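Local atomic coordinates of Two-component insecticidal protein 16 kDa unit (Alcaligenes faecalis, PDB entry 5V3S), a protein that acts as the 16 kDa component of a two-component insecticidal toxin that kills corn rootworm, probably through an aegerolysin-type interaction with membranes. Residues A[107-115]-A[125-135]. Numbering follows the deposited sequence.
Unlike the reference sequence in segment 125-135: Met135 (reference Thr).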
loop_
_atom_site.group_PDB
_atom_site.type_symbol
_atom_site.label_atom_id
_atom_site.label_comp_id
_atom_site.label_asym_id
_atom_site.label_seq_id
_atom_site.Cartn_x
_atom_site.Cartn_y
_atom_site.Cartn_z
ATOM N N GLY A 107 -15.391 13.259 0.109
ATOM C CA GLY A 107 -14.276 13.986 0.698
ATOM C C GLY A 107 -13.034 13.901 -0.169
ATOM O O GLY A 107 -13.047 13.313 -1.243
ATOM N N SER A 108 -11.953 14.491 0.308
ATOM C CA SER A 108 -10.711 14.515 -0.458
ATOM C C SER A 108 -9.818 13.358 -0.009
ATOM O O SER A 108 -9.710 13.084 1.198
ATOM C CB SER A 108 -9.979 15.844 -0.281
ATOM O OG SER A 108 -10.192 16.372 1.014
ATOM N N ASN A 109 -9.235 12.686 -0.996
ATOM C CA ASN A 109 -8.200 11.641 -0.785
ATOM C C ASN A 109 -7.037 12.276 -0.064
ATOM O O ASN A 109 -6.661 13.430 -0.386
ATOM C CB ASN A 109 -7.709 11.094 -2.149
ATOM C CG ASN A 109 -8.776 10.364 -2.941
ATOM O OD1 ASN A 109 -9.458 9.460 -2.436
ATOM N ND2 ASN A 109 -8.881 10.689 -4.223
ATOM N N SER A 110 -6.474 11.566 0.930
ATOM C CA SER A 110 -5.170 11.883 1.444
ATOM C C SER A 110 -4.360 10.596 1.693
ATOM O O SER A 110 -4.910 9.472 1.804
ATOM C CB SER A 110 -5.254 12.665 2.750
ATOM O OG SER A 110 -5.683 11.845 3.841
ATOM N N ASP A 111 -3.063 10.779 1.772
ATOM C CA ASP A 111 -2.210 9.645 2.241
ATOM C C ASP A 111 -0.996 10.130 2.962
ATOM O O ASP A 111 -0.791 11.346 3.182
ATOM C CB ASP A 111 -1.907 8.752 1.042
ATOM C CG ASP A 111 -0.846 9.345 0.081
ATOM O OD1 ASP A 111 -0.248 10.474 0.370
ATOM O OD2 ASP A 111 -0.639 8.629 -0.946
ATOM N N GLU A 112 -0.153 9.203 3.374
ATOM C CA GLU A 112 1.033 9.593 4.101
ATOM C C GLU A 112 1.921 8.401 4.100
ATOM O O GLU A 112 1.462 7.324 4.443
ATOM C CB GLU A 112 0.709 9.935 5.534
ATOM C CG GLU A 112 1.923 10.125 6.420
ATOM C CD GLU A 112 2.382 11.537 6.464
ATOM O OE1 GLU A 112 2.170 12.270 5.472
ATOM O OE2 GLU A 112 2.939 11.910 7.512
ATOM N N LEU A 113 3.150 8.636 3.676
ATOM C CA LEU A 113 4.249 7.610 3.660
ATOM C C LEU A 113 5.337 8.062 4.571
ATOM O O LEU A 113 5.961 9.106 4.355
ATOM C CB LEU A 113 4.820 7.464 2.274
ATOM C CG LEU A 113 6.114 6.653 2.231
ATOM C CD1 LEU A 113 5.748 5.170 2.413
ATOM C CD2 LEU A 113 6.806 6.875 0.951
ATOM N N THR A 114 5.531 7.320 5.645
ATOM C CA THR A 114 6.509 7.578 6.641
ATOM C C THR A 114 7.700 6.639 6.437
ATOM O O THR A 114 7.595 5.449 6.770
ATOM C CB THR A 114 5.892 7.352 8.066
ATOM O OG1 THR A 114 4.617 8.065 8.234
ATOM C CG2 THR A 114 6.837 7.820 9.176
ATOM N N VAL A 115 8.859 7.184 6.010
ATOM C CA VAL A 115 10.015 6.322 5.828
ATOM C C VAL A 115 10.791 6.321 7.122
ATOM O O VAL A 115 11.162 7.397 7.686
ATOM C CB VAL A 115 10.916 6.789 4.655
ATOM C CG1 VAL A 115 12.173 5.880 4.558
ATOM C CG2 VAL A 115 10.120 6.830 3.388
ATOM N N LYS A 125 7.566 6.965 -3.572
ATOM C CA LYS A 125 6.191 6.766 -4.029
ATOM C C LYS A 125 5.799 7.646 -5.277
ATOM O O LYS A 125 6.182 8.826 -5.367
ATOM C CB LYS A 125 5.272 7.055 -2.866
ATOM C CG LYS A 125 3.793 6.905 -3.179
ATOM C CD LYS A 125 2.968 7.118 -1.920
ATOM C CE LYS A 125 2.984 8.605 -1.536
ATOM N NZ LYS A 125 1.943 9.481 -2.172
ATOM N N LYS A 126 5.057 7.050 -6.193
ATOM C CA LYS A 126 4.478 7.714 -7.363
ATOM C C LYS A 126 2.993 7.473 -7.262
ATOM O O LYS A 126 2.541 6.421 -6.804
ATOM C CB LYS A 126 5.025 7.145 -8.682
ATOM C CG LYS A 126 6.573 7.182 -8.845
ATOM C CD LYS A 126 7.159 8.483 -9.447
ATOM C CE LYS A 126 8.700 8.595 -9.196
ATOM N NZ LYS A 126 9.115 10.034 -9.190
ATOM N N GLY A 127 2.175 8.472 -7.668
ATOM C CA GLY A 127 0.733 8.412 -7.401
ATOM C C GLY A 127 0.448 8.712 -5.946
ATOM O O GLY A 127 1.353 9.002 -5.129
ATOM N N GLY A 128 -0.813 8.662 -5.544
ATOM C CA GLY A 128 -1.145 8.857 -4.126
ATOM C C GLY A 128 -1.274 10.349 -3.844
ATOM O O GLY A 128 -1.319 11.145 -4.772
ATOM N N GLY A 129 -1.287 10.733 -2.565
ATOM C CA GLY A 129 -1.400 12.138 -2.193
ATOM C C GLY A 129 -2.868 12.461 -2.305
ATOM O O GLY A 129 -3.704 11.649 -1.892
ATOM N N SER A 130 -3.166 13.592 -2.950
ATOM C CA SER A 130 -4.530 14.162 -3.040
ATOM C C SER A 130 -5.040 14.421 -4.486
ATOM O O SER A 130 -5.349 15.576 -4.837
ATOM C CB SER A 130 -4.569 15.489 -2.242
ATOM O OG SER A 130 -4.227 15.284 -0.861
ATOM N N PRO A 131 -5.178 13.359 -5.321
ATOM C CA PRO A 131 -5.836 13.541 -6.601
ATOM C C PRO A 131 -7.358 13.748 -6.471
ATOM O O PRO A 131 -7.928 13.567 -5.406
ATOM C CB PRO A 131 -5.566 12.204 -7.305
ATOM C CG PRO A 131 -5.597 11.216 -6.191
ATOM C CD PRO A 131 -4.812 11.933 -5.118
ATOM N N SER A 132 -8.001 14.072 -7.582
ATOM C CA SER A 132 -9.454 14.129 -7.623
ATOM C C SER A 132 -9.998 12.710 -7.668
ATOM O O SER A 132 -9.219 11.748 -7.791
ATOM C CB SER A 132 -9.916 14.902 -8.865
ATOM O OG SER A 132 -9.625 16.256 -8.697
ATOM N N GLY A 133 -11.322 12.588 -7.537
ATOM C CA GLY A 133 -12.034 11.322 -7.817
ATOM C C GLY A 133 -11.430 10.115 -7.100
ATOM O O GLY A 133 -11.019 10.221 -5.916
ATOM N N ALA A 134 -11.309 9.007 -7.820
ATOM C CA ALA A 134 -10.770 7.765 -7.200
ATOM C C ALA A 134 -9.260 7.883 -6.943
ATOM O O ALA A 134 -8.496 8.400 -7.783
ATOM C CB ALA A 134 -11.059 6.541 -8.063
HETATM N N MSE A 135 -8.832 7.389 -5.796
HETATM C CA MSE A 135 -7.392 7.375 -5.481
HETATM C C MSE A 135 -6.517 6.766 -6.571
HETATM O O MSE A 135 -5.505 7.327 -6.927
HETATM C CB MSE A 135 -7.181 6.738 -4.107
HETATM C CG MSE A 135 -5.741 6.717 -3.616
HETATM SE SE MSE A 135 -5.031 8.535 -3.410
HETATM C CE MSE A 135 -4.344 8.455 -1.594
HETATM O O HOH W 1 -12.019 12.211 -3.948
HETATM O O HOH W 2 -9.216 14.328 -3.267
#
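Asp111, on edge strand 110-115 of one sheet of the aegerolysin beta sandwich, and Asn109, in the loop just before it, reach to the glycine-rich loop that links strands 121-126 and 136-144 of the other sheet, so the contact closes the sandwich along one margin. Charge pairing centres on Asp111 OD2. Lys125 NZ forms a salt bridge with Asp111 OD2 at 3.0 Å, approaching on the syn side and only 16° out of the carboxylate plane. The Lys125 chain, extended as far as CD, bends at chi3 (72°) and chi4 and turns back over its own loop, where Lys125 NZ also donates to Gly127 O at 3.1 Å. Gly129 N adds a 2.7 Å bond to Asp111 OD2 from well above the carboxylate plane, and Tyr99 OH of strand 94-103 bonds to the same oxygen. Three groups thus grip this one atom, and the lysine and the donors around it would probably stabilise the ionised carboxylate.

Amide and hydroxyl bonds hold the other end of the loop. Asn109 ND2 is shared between two carbonyls, Gly133 O at 2.8 Å, close to the amide plane, and Pro131 O at 3.3 Å, whose carbonyl plane it meets from above. Together they pin the side-chain amide against the turn 131-133. A water bridges Asn109 N and Pro131 O; a second joins Gly107 O to Gly133 O. Ser130 OG donates to Asn109 O.

Van der Waals touches complete the contact. Leu113 CD2 lies against Lys125 CB as the two chains pass side by side, heading opposite ways. Met135, modelled as selenomethionine, runs alongside Asn109, SE next to Asn109 CB, and its bent chain brings Met135 CE to 3.6 Å from Asp111 CB.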